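PDB 6YHH: beta-N-acetylglucosaminidase-like protein Glycoside hydrolase family 20 from Flavobacterium johnsoniae, which probably removes terminal N-acetylglucosamine residues from chitin-derived oligosaccharides, as a family 20 beta-N-acetylhexosaminidase of bacterial chitin metabolism. Local coordinates for residues Thr46-Leu49 / Arg50-Gly54; Asp140-Phe144 / Thr145-Leu149; Phe348-Gln351 / Leu352-Met355; Lys509-Ile512 / Leu513-Ile516. All blocks are in the same frame, centred on the assembly; numbering follows the deposited sequence.

How the contacts relate
The four contacts are local and follow one another along the chain without touching. Contact 1 lies in helix 40-56, in the domain 2 region of the family 20 enzyme. Contact 2 begins where strand 131-140 of that domain's sheet ends and runs into strand 146-152 of the catalytic barrel; its centre is about 24 Å from that of contact 1. Contact 3 is on helix 341-358 of the catalytic domain, about 29 Å from contact 2 between centres. Contact 4, on helix 507-517, is about 48 Å from contact 3 between centres. Contacts 1 and 4 both touch the second subunit: G54 of one chain meets N515 of the other. All four lie away from the predicted proton donor E317.

Contact 1 (Thr46-Leu49 / Arg50-Gly54); sequences TRFL and RRLDG
R50 lies against T46 and L49 on one side of helix 40-56. Its CB sits beside T46 O and R47 O. CG is closer, 3.3 Å from T46 O, because it stands anti to its own carbonyl carbon (chi1 -62°) and so turns back toward the preceding turn. Bends at chi2 and chi3 then fold the chain over. NH1 ends 3.9 Å from T46 CG2, and the two side chains run side by side in the same direction. NH2 lies 3.7 Å from L49 CD2. The polar ends of this guanidinium are held outside the helix: NH2 by Q62 O and NH1 by G63 O.

R51 packs its methylene groups on the backbone instead, with CG 3.2 Å from R47 O. Its head forms salt bridges with E118 and E500. On another side of the helix, F48 and L52 point the same way, and F48 CZ touches L52 CD2 at 3.9 Å. F48 also packs on L117, L120 and L121 of helix 110-123.

Regular backbone bonds join the turns, among them R50 N to T46 O at 2.9 Å. G54 O bonds to T554 and N515 of the second subunit. R50 and R51 thus give their carbon chains to the helix surface and their charged ends to partners elsewhere, so the helix is tied to the surrounding loops and helices by polar as well as apolar contacts.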
loop_
_atom_site.group_PDB
_atom_site.type_symbol
_atom_site.label_atom_id
_atom_site.label_comp_id
_atom_site.label_asym_id
_atom_site.label_seq_id
_atom_site.Cartn_x
_atom_site.Cartn_y
_atom_site.Cartn_z
ATOM N N THR A 46 -3.987 -22.112 -0.687
ATOM C CA THR A 46 -3.894 -21.420 0.617
ATOM C C THR A 46 -4.424 -19.992 0.521
ATOM O O THR A 46 -5.237 -19.556 1.355
ATOM C CB THR A 46 -2.405 -21.427 1.103
ATOM O OG1 THR A 46 -1.898 -22.805 1.187
ATOM C CG2 THR A 46 -2.340 -20.780 2.488
ATOM N N ARG A 47 -3.992 -19.267 -0.534
ATOM C CA ARG A 47 -4.474 -17.862 -0.702
ATOM C C ARG A 47 -5.956 -17.825 -0.952
ATOM O O ARG A 47 -6.611 -16.979 -0.456
ATOM C CB ARG A 47 -3.698 -17.200 -1.828
ATOM C CG ARG A 47 -2.259 -16.939 -1.451
ATOM C CD ARG A 47 -1.440 -16.213 -2.495
ATOM N NE ARG A 47 -1.212 -16.935 -3.747
ATOM C CZ ARG A 47 -0.170 -17.746 -3.923
ATOM N NH1 ARG A 47 0.732 -17.910 -2.941
ATOM N NH2 ARG A 47 -0.041 -18.364 -5.067
ATOM N N PHE A 48 -6.495 -18.769 -1.707
ATOM C CA PHE A 48 -7.931 -18.883 -1.921
ATOM C C PHE A 48 -8.693 -18.933 -0.574
ATOM O O PHE A 48 -9.660 -18.250 -0.313
ATOM C CB PHE A 48 -8.278 -20.090 -2.839
ATOM C CG PHE A 48 -9.710 -20.523 -2.721
ATOM C CD1 PHE A 48 -10.748 -19.922 -3.424
ATOM C CD2 PHE A 48 -10.045 -21.527 -1.845
ATOM C CE1 PHE A 48 -12.065 -20.360 -3.297
ATOM C CE2 PHE A 48 -11.368 -21.915 -1.666
ATOM C CZ PHE A 48 -12.390 -21.357 -2.372
ATOM N N LEU A 49 -8.221 -19.838 0.277
ATOM C CA LEU A 49 -8.850 -20.061 1.584
ATOM C C LEU A 49 -8.754 -18.810 2.460
ATOM O O LEU A 49 -9.736 -18.399 3.072
ATOM C CB LEU A 49 -8.219 -21.275 2.238
ATOM C CG LEU A 49 -8.909 -21.760 3.507
ATOM C CD1 LEU A 49 -10.273 -22.253 3.122
ATOM C CD2 LEU A 49 -8.134 -22.897 4.161
ATOM N N ARG A 50 -7.574 -18.192 2.487
ATOM C CA ARG A 50 -7.396 -16.933 3.187
ATOM C C ARG A 50 -8.330 -15.860 2.676
ATOM O O ARG A 50 -8.995 -15.152 3.457
ATOM C CB ARG A 50 -5.959 -16.435 3.142
ATOM C CG ARG A 50 -4.892 -17.318 3.794
ATOM C CD ARG A 50 -5.057 -17.285 5.335
ATOM N NE ARG A 50 -6.043 -18.204 5.837
ATOM C CZ ARG A 50 -5.897 -19.529 5.966
ATOM N NH1 ARG A 50 -4.761 -20.114 5.537
ATOM N NH2 ARG A 50 -6.875 -20.232 6.473
ATOM N N ARG A 51 -8.441 -15.744 1.340
ATOM C CA ARG A 51 -9.306 -14.733 0.784
ATOM C C ARG A 51 -10.789 -15.007 1.104
ATOM O O ARG A 51 -11.550 -14.106 1.490
ATOM C CB ARG A 51 -9.105 -14.608 -0.716
ATOM C CG ARG A 51 -7.760 -14.024 -1.059
ATOM C CD ARG A 51 -7.317 -14.300 -2.468
ATOM N NE ARG A 51 -8.159 -13.734 -3.472
ATOM C CZ ARG A 51 -8.174 -14.099 -4.753
ATOM N NH1 ARG A 51 -7.479 -15.138 -5.149
ATOM N NH2 ARG A 51 -8.941 -13.438 -5.629
ATOM N N LEU A 52 -11.191 -16.244 0.948
ATOM C CA LEU A 52 -12.557 -16.617 1.290
ATOM C C LEU A 52 -12.913 -16.322 2.731
ATOM O O LEU A 52 -13.986 -15.828 3.021
ATOM C CB LEU A 52 -12.753 -18.117 0.955
ATOM C CG LEU A 52 -14.150 -18.640 1.157
ATOM C CD1 LEU A 52 -15.187 -17.879 0.318
ATOM C CD2 LEU A 52 -14.229 -20.136 0.896
ATOM N N ASP A 53 -12.000 -16.643 3.630
ATOM C CA ASP A 53 -12.194 -16.374 5.062
ATOM C C ASP A 53 -12.296 -14.889 5.310
ATOM O O ASP A 53 -13.111 -14.416 6.110
ATOM C CB ASP A 53 -11.063 -16.979 5.881
ATOM C CG ASP A 53 -11.542 -17.500 7.284
ATOM O OD1 ASP A 53 -12.701 -17.352 7.655
ATOM O OD2 ASP A 53 -10.658 -18.090 7.933
ATOM N N GLY A 54 -11.456 -14.101 4.615
ATOM C CA GLY A 54 -11.538 -12.656 4.804
ATOM C C GLY A 54 -12.909 -12.071 4.433
ATOM O O GLY A 54 -13.360 -11.085 4.982
#

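Contact 2 (Asp140-Phe144 / Thr145-Leu149); sequences DFPRF and TWRGL
R147 reaches back from the start of strand 146-152 to F144 and P142 in the loop before it. This is the tight part of the contact. R147 NH1 donates to F144 O at 2.9 Å, with an N-H...O angle of 165°. The bond lies in the carbonyl plane and also in the guanidinium plane, so the oxygen is met at the edge of the flat group. R147 CG and CD crowd the same oxygen, CG at 3.3 Å. A bend at chi3 (-53°) brings the guanidinium round to it.

P142 comes over one face of the guanidinium. Its CB is 3.3 Å from R147 NH1, and the two side chains cross at about a right angle. The other end of the guanidinium is also held: NH2 forms a salt bridge with E92 and bonds to K174 O. These bonds should fix its rotation. L475 and W476 of helix 467-476 pack on R147 as well.

Away from R147 the two segments barely meet. R143 and T145 are partly exposed, and R143 points away from the strand with an extended chain. Within the loop, F144 CE2 lies 3.4 Å above one face of the R143 guanidinium, offset toward the rim. R143 NH1 forms a salt bridge with D427. T145 meets F144 mainly through the backbone they share and bonds by OG1 to Y89 N.

The arrangement is a domain junction: the chain leaves the sheet of domain 2 and enters a strand that pairs in parallel with 177-184 and 443-450, as expected of the (beta/alpha)8 TIM barrel of family 20 enzymes.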
loop_
_atom_site.group_PDB
_atom_site.type_symbol
_atom_site.label_atom_id
_atom_site.label_comp_id
_atom_site.label_asym_id
_atom_site.label_seq_id
_atom_site.Cartn_x
_atom_site.Cartn_y
_atom_site.Cartn_z
ATOM N N ASP A 140 -14.834 -24.169 -18.692
ATOM C CA ASP A 140 -14.240 -22.894 -19.150
ATOM C C ASP A 140 -12.865 -23.082 -19.710
ATOM O O ASP A 140 -12.210 -24.085 -19.469
ATOM C CB ASP A 140 -14.180 -21.946 -17.879
ATOM C CG ASP A 140 -14.138 -20.470 -18.189
ATOM O OD1 ASP A 140 -14.379 -20.042 -19.339
ATOM O OD2 ASP A 140 -13.892 -19.707 -17.213
ATOM N N PHE A 141 -12.436 -22.099 -20.492
ATOM C CA PHE A 141 -11.139 -22.082 -21.087
ATOM C C PHE A 141 -11.013 -20.699 -21.746
ATOM O O PHE A 141 -12.013 -20.055 -22.043
ATOM C CB PHE A 141 -11.023 -23.196 -22.200
ATOM C CG PHE A 141 -12.167 -23.136 -23.248
ATOM C CD1 PHE A 141 -13.341 -23.793 -23.048
ATOM C CD2 PHE A 141 -12.068 -22.302 -24.365
ATOM C CE1 PHE A 141 -14.400 -23.697 -23.951
ATOM C CE2 PHE A 141 -13.079 -22.235 -25.316
ATOM C CZ PHE A 141 -14.258 -22.945 -25.084
ATOM N N PRO A 142 -9.750 -20.280 -22.019
ATOM C CA PRO A 142 -9.571 -18.990 -22.628
ATOM C C PRO A 142 -9.705 -18.953 -24.160
ATOM O O PRO A 142 -9.186 -19.846 -24.869
ATOM C CB PRO A 142 -8.083 -18.648 -22.246
ATOM C CG PRO A 142 -7.411 -19.966 -22.136
ATOM C CD PRO A 142 -8.479 -20.885 -21.629
ATOM N N ARG A 143 -10.213 -17.833 -24.681
ATOM C CA ARG A 143 -10.215 -17.579 -26.097
ATOM C C ARG A 143 -8.852 -17.365 -26.686
ATOM O O ARG A 143 -8.541 -17.924 -27.778
ATOM C CB ARG A 143 -11.124 -16.370 -26.404
ATOM C CG ARG A 143 -11.274 -16.061 -27.899
ATOM C CD ARG A 143 -12.178 -14.846 -28.127
ATOM N NE ARG A 143 -12.135 -14.513 -29.545
ATOM C CZ ARG A 143 -12.351 -13.272 -30.016
ATOM N NH1 ARG A 143 -12.627 -12.267 -29.197
ATOM N NH2 ARG A 143 -12.223 -12.993 -31.303
ATOM N N PHE A 144 -7.953 -16.625 -25.995
ATOM C CA PHE A 144 -6.607 -16.358 -26.492
ATOM C C PHE A 144 -5.629 -16.837 -25.477
ATOM O O PHE A 144 -5.899 -16.745 -24.230
ATOM C CB PHE A 144 -6.369 -14.824 -26.690
ATOM C CG PHE A 144 -7.224 -14.215 -27.772
ATOM C CD1 PHE A 144 -6.888 -14.424 -29.110
ATOM C CD2 PHE A 144 -8.358 -13.449 -27.488
ATOM C CE1 PHE A 144 -7.701 -13.885 -30.120
ATOM C CE2 PHE A 144 -9.128 -12.911 -28.499
ATOM C CZ PHE A 144 -8.776 -13.126 -29.818
ATOM N N THR A 145 -4.477 -17.234 -25.970
ATOM C CA THR A 145 -3.446 -17.706 -25.061
ATOM C C THR A 145 -2.566 -16.611 -24.362
ATOM O O THR A 145 -2.000 -16.888 -23.317
ATOM C CB THR A 145 -2.513 -18.772 -25.768
ATOM O OG1 THR A 145 -1.838 -19.563 -24.789
ATOM C CG2 THR A 145 -1.500 -18.147 -26.689
ATOM N N TRP A 146 -2.451 -15.432 -24.971
ATOM C CA TRP A 146 -1.645 -14.310 -24.472
ATOM C C TRP A 146 -2.615 -13.297 -23.967
ATOM O O TRP A 146 -3.312 -12.695 -24.732
ATOM C CB TRP A 146 -0.770 -13.748 -25.618
ATOM C CG TRP A 146 0.164 -12.686 -25.184
ATOM C CD1 TRP A 146 -0.153 -11.490 -24.546
ATOM C CD2 TRP A 146 1.580 -12.705 -25.334
ATOM N NE1 TRP A 146 0.999 -10.755 -24.317
ATOM C CE2 TRP A 146 2.082 -11.489 -24.734
ATOM C CE3 TRP A 146 2.478 -13.634 -25.848
ATOM C CZ2 TRP A 146 3.412 -11.169 -24.768
ATOM C CZ3 TRP A 146 3.829 -13.334 -25.825
ATOM C CH2 TRP A 146 4.265 -12.085 -25.288
ATOM N N ARG A 147 -2.730 -13.169 -22.647
ATOM C CA ARG A 147 -3.679 -12.265 -22.022
ATOM C C ARG A 147 -2.896 -11.434 -20.982
ATOM O O ARG A 147 -2.667 -11.864 -19.849
ATOM C CB ARG A 147 -4.827 -13.018 -21.371
ATOM C CG ARG A 147 -5.462 -14.021 -22.341
ATOM C CD ARG A 147 -6.582 -14.779 -21.723
ATOM N NE ARG A 147 -6.246 -15.429 -20.469
ATOM C CZ ARG A 147 -5.519 -16.537 -20.367
ATOM N NH1 ARG A 147 -5.168 -17.222 -21.464
ATOM N NH2 ARG A 147 -5.180 -16.983 -19.209
ATOM N N GLY A 148 -2.448 -10.254 -21.444
ATOM C CA GLY A 148 -1.375 -9.530 -20.786
ATOM C C GLY A 148 -1.649 -8.115 -20.266
ATOM O O GLY A 148 -2.591 -7.415 -20.710
ATOM N N LEU A 149 -0.850 -7.755 -19.290
ATOM C CA LEU A 149 -0.671 -6.344 -18.869
ATOM C C LEU A 149 0.811 -6.016 -19.021
ATOM O O LEU A 149 1.637 -6.762 -18.501
ATOM C CB LEU A 149 -1.027 -6.105 -17.363
ATOM C CG LEU A 149 -0.844 -4.691 -16.814
ATOM C CD1 LEU A 149 -1.730 -3.639 -17.438
ATOM C CD2 LEU A 149 -1.048 -4.721 -15.279
#

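Contact 3 (Phe348-Gln351 / Leu352-Met355); sequences FTMQ and LAPM
F348 and L352 meet one turn apart on helix 341-358, their side chains set at a slant to each other. L352 CD1 lies 3.9 Å from F348 CE2 and nearly as close to CZ. F348 CG is anti to its backbone N (chi1 166°), which carries the ring toward the following turn. L352 also leans on the backbone, with CB 3.2 Å from T349 O.

M350 and A353 form a second apolar pair. Bends at chi2 and chi3 curl the M350 chain, and its CE reaches A353 CB at 3.8 Å. M355 is extended beyond CG and runs back along the helix, placing CE 3.6 Å from Q351 O.

The backbone is irregular here. L352 N bonds to T349 O at 3.0 Å, with the donor above the carbonyl plane, and only weakly to F348 O. A353 N to T349 O is also weak. P354 has no N-H to give, and its CD sits 3.1 Å from M350 O. The helix is kinked at this point.

F348, Q351 and M355 face helix 289-302, where F348 packs on T291 and L295. T349 and A353 touch L363 of strand 362-366, so the helix packs on both a neighbouring helix and a strand of the barrel sheet.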
loop_
_atom_site.group_PDB
_atom_site.type_symbol
_atom_site.label_atom_id
_atom_site.label_comp_id
_atom_site.label_asym_id
_atom_site.label_seq_id
_atom_site.Cartn_x
_atom_site.Cartn_y
_atom_site.Cartn_z
ATOM N N PHE A 348 19.366 -4.387 -37.608
ATOM C CA PHE A 348 19.819 -4.247 -36.214
ATOM C C PHE A 348 19.125 -5.273 -35.333
ATOM O O PHE A 348 19.765 -5.994 -34.619
ATOM C CB PHE A 348 19.510 -2.800 -35.744
ATOM C CG PHE A 348 19.608 -2.619 -34.281
ATOM C CD1 PHE A 348 20.841 -2.455 -33.640
ATOM C CD2 PHE A 348 18.454 -2.661 -33.494
ATOM C CE1 PHE A 348 20.922 -2.308 -32.242
ATOM C CE2 PHE A 348 18.530 -2.499 -32.100
ATOM C CZ PHE A 348 19.764 -2.331 -31.486
ATOM N N THR A 349 17.810 -5.337 -35.404
ATOM C CA THR A 349 17.000 -6.299 -34.684
ATOM C C THR A 349 17.403 -7.761 -34.931
ATOM O O THR A 349 17.561 -8.568 -33.994
ATOM C CB THR A 349 15.502 -6.125 -35.024
ATOM O OG1 THR A 349 15.106 -4.785 -34.667
ATOM C CG2 THR A 349 14.649 -7.141 -34.321
ATOM N N MET A 350 17.699 -8.064 -36.202
ATOM C CA MET A 350 18.108 -9.434 -36.568
ATOM C C MET A 350 19.524 -9.760 -36.150
ATOM O O MET A 350 19.836 -10.980 -36.028
ATOM C CB MET A 350 17.876 -9.700 -38.074
ATOM C CG MET A 350 16.377 -9.853 -38.394
ATOM S SD MET A 350 15.526 -11.103 -37.423
ATOM C CE MET A 350 16.683 -12.456 -37.768
ATOM N N GLN A 351 20.342 -8.749 -35.834
ATOM C CA GLN A 351 21.625 -8.986 -35.187
ATOM C C GLN A 351 21.447 -9.441 -33.713
ATOM O O GLN A 351 22.275 -10.136 -33.133
ATOM C CB GLN A 351 22.601 -7.801 -35.269
ATOM C CG GLN A 351 22.856 -7.249 -36.618
ATOM C CD GLN A 351 23.091 -8.309 -37.642
ATOM O OE1 GLN A 351 22.280 -8.499 -38.590
ATOM N NE2 GLN A 351 24.158 -9.015 -37.462
ATOM N N LEU A 352 20.350 -8.994 -33.069
ATOM C CA LEU A 352 20.054 -9.350 -31.659
ATOM C C LEU A 352 19.456 -10.788 -31.586
ATOM O O LEU A 352 19.498 -11.451 -30.555
ATOM C CB LEU A 352 18.996 -8.381 -31.091
ATOM C CG LEU A 352 19.373 -6.898 -31.274
ATOM C CD1 LEU A 352 18.446 -6.009 -30.463
ATOM C CD2 LEU A 352 20.782 -6.611 -30.790
ATOM N N ALA A 353 18.804 -11.203 -32.669
ATOM C CA ALA A 353 18.048 -12.487 -32.717
ATOM C C ALA A 353 18.930 -13.699 -32.319
ATOM O O ALA A 353 18.526 -14.479 -31.436
ATOM C CB ALA A 353 17.405 -12.693 -34.059
ATOM N N PRO A 354 20.148 -13.776 -32.820
ATOM C CA PRO A 354 20.997 -14.920 -32.350
ATOM C C PRO A 354 21.489 -14.792 -30.926
ATOM O O PRO A 354 21.730 -15.773 -30.288
ATOM C CB PRO A 354 22.214 -14.909 -33.308
ATOM C CG PRO A 354 22.076 -13.764 -34.160
ATOM C CD PRO A 354 20.779 -13.054 -33.935
ATOM N N MET A 355 21.694 -13.570 -30.442
ATOM C CA MET A 355 22.023 -13.335 -29.025
ATOM C C MET A 355 20.919 -13.852 -28.138
ATOM O O MET A 355 21.208 -14.576 -27.202
ATOM C CB MET A 355 22.204 -11.842 -28.807
ATOM C CG MET A 355 23.212 -11.164 -29.724
ATOM S SD MET A 355 23.242 -9.397 -29.289
ATOM C CE MET A 355 24.318 -8.738 -30.561
#

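Contact 4 (Lys509-Ile512 / Leu513-Ile516); sequences KAVI and LRNI
Helix 507-517, at the interface with the second subunit, contributes two successive turns to this contact. R514 folds back over A510. Its guanidinium lies flat above the backbone, with A510 O 3.6 Å from its plane and over its centre. The oxygen is thus off the plane in which the guanidinium N-H groups point, so this is packing. A510 O takes its hydrogen bond from R514 N at 2.9 Å. A bend at chi3 (-73°) lays the group down. NH1 then lies 3.6 Å from A510 CB, and NH2 is 3.9 Å from V511 CG2. R514 NE forms a salt bridge with E499 of the second subunit.

On the buried side, I512 and I516 meet at an angle. I512 CG2 touches I516 CD1 at 3.8 Å, and I516 CG1 lies 3.3 Å from I512 O. L513 turns its CG back to 3.3 Å from K509 O. Backbone bonds from L513, R514, N515 and I516 to the residues four places earlier keep the helix regular.

N515 OD1 bonds to R497 of the second subunit. N515 ND2 bonds to G54 O of the second subunit and to T554 O of its own chain. Within that chain, L513 rests on V525 and T529 of helix 523-529. I512 and I516 pack on helix 556-559, through A559 and F556 respectively.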
loop_
_atom_site.group_PDB
_atom_site.type_symbol
_atom_site.label_atom_id
_atom_site.label_comp_id
_atom_site.label_asym_id
_atom_site.label_seq_id
_atom_site.Cartn_x
_atom_site.Cartn_y
_atom_site.Cartn_z
ATOM N N LYS A 509 -7.794 7.131 -3.744
ATOM C CA LYS A 509 -8.513 8.294 -4.146
ATOM C C LYS A 509 -8.852 9.143 -2.938
ATOM O O LYS A 509 -8.748 10.351 -2.969
ATOM C CB LYS A 509 -9.831 7.845 -4.828
ATOM C CG LYS A 509 -10.758 8.955 -5.241
ATOM C CD LYS A 509 -12.016 8.350 -5.823
ATOM C CE LYS A 509 -12.928 9.427 -6.301
ATOM N NZ LYS A 509 -14.049 8.853 -7.112
ATOM N N ALA A 510 -9.189 8.493 -1.815
ATOM C CA ALA A 510 -9.553 9.288 -0.601
ATOM C C ALA A 510 -8.350 9.998 0.001
ATOM O O ALA A 510 -8.494 11.058 0.574
ATOM C CB ALA A 510 -10.209 8.409 0.485
ATOM N N VAL A 511 -7.157 9.427 -0.084
ATOM C CA VAL A 511 -5.978 10.047 0.312
ATOM C C VAL A 511 -5.757 11.357 -0.459
ATOM O O VAL A 511 -5.425 12.420 0.122
ATOM C CB VAL A 511 -4.749 9.164 0.067
ATOM C CG1 VAL A 511 -3.479 9.914 0.398
ATOM C CG2 VAL A 511 -4.881 7.872 0.883
ATOM N N ILE A 512 -5.915 11.270 -1.777
ATOM C CA ILE A 512 -5.780 12.453 -2.644
ATOM C C ILE A 512 -6.836 13.496 -2.287
ATOM O O ILE A 512 -6.522 14.674 -2.167
ATOM C CB ILE A 512 -5.841 12.083 -4.118
ATOM C CG1 ILE A 512 -4.547 11.288 -4.459
ATOM C CG2 ILE A 512 -5.888 13.305 -5.001
ATOM C CD1 ILE A 512 -4.690 10.489 -5.742
ATOM N N LEU A 513 -8.057 13.057 -2.024
ATOM C CA LEU A 513 -9.144 14.007 -1.728
ATOM C C LEU A 513 -8.868 14.705 -0.379
ATOM O O LEU A 513 -9.091 15.882 -0.238
ATOM C CB LEU A 513 -10.489 13.352 -1.748
ATOM C CG LEU A 513 -10.838 12.936 -3.139
ATOM C CD1 LEU A 513 -12.189 12.239 -3.021
ATOM C CD2 LEU A 513 -10.906 13.984 -4.220
ATOM N N ARG A 514 -8.334 13.958 0.595
ATOM C CA ARG A 514 -7.931 14.604 1.890
ATOM C C ARG A 514 -6.833 15.620 1.686
ATOM O O ARG A 514 -6.896 16.745 2.253
ATOM C CB ARG A 514 -7.568 13.571 2.943
ATOM C CG ARG A 514 -8.806 12.936 3.600
ATOM C CD ARG A 514 -8.364 11.985 4.730
ATOM N NE ARG A 514 -7.769 10.717 4.266
ATOM C CZ ARG A 514 -8.425 9.625 3.879
ATOM N NH1 ARG A 514 -9.738 9.612 3.796
ATOM N NH2 ARG A 514 -7.749 8.564 3.478
ATOM N N ASN A 515 -5.871 15.316 0.834
ATOM C CA ASN A 515 -4.827 16.285 0.516
ATOM C C ASN A 515 -5.465 17.560 -0.097
ATOM O O ASN A 515 -5.143 18.677 0.292
ATOM C CB ASN A 515 -3.830 15.658 -0.462
ATOM C CG ASN A 515 -2.756 16.652 -0.826
ATOM O OD1 ASN A 515 -2.059 17.152 0.059
ATOM N ND2 ASN A 515 -2.615 16.940 -2.141
ATOM N N ILE A 516 -6.323 17.374 -1.074
ATOM C CA ILE A 516 -6.943 18.478 -1.746
ATOM C C ILE A 516 -7.801 19.354 -0.774
ATOM O O ILE A 516 -7.728 20.594 -0.852
ATOM C CB ILE A 516 -7.811 17.985 -2.915
ATOM C CG1 ILE A 516 -6.906 17.441 -3.980
ATOM C CG2 ILE A 516 -8.755 19.026 -3.453
ATOM C CD1 ILE A 516 -7.762 16.668 -5.017
#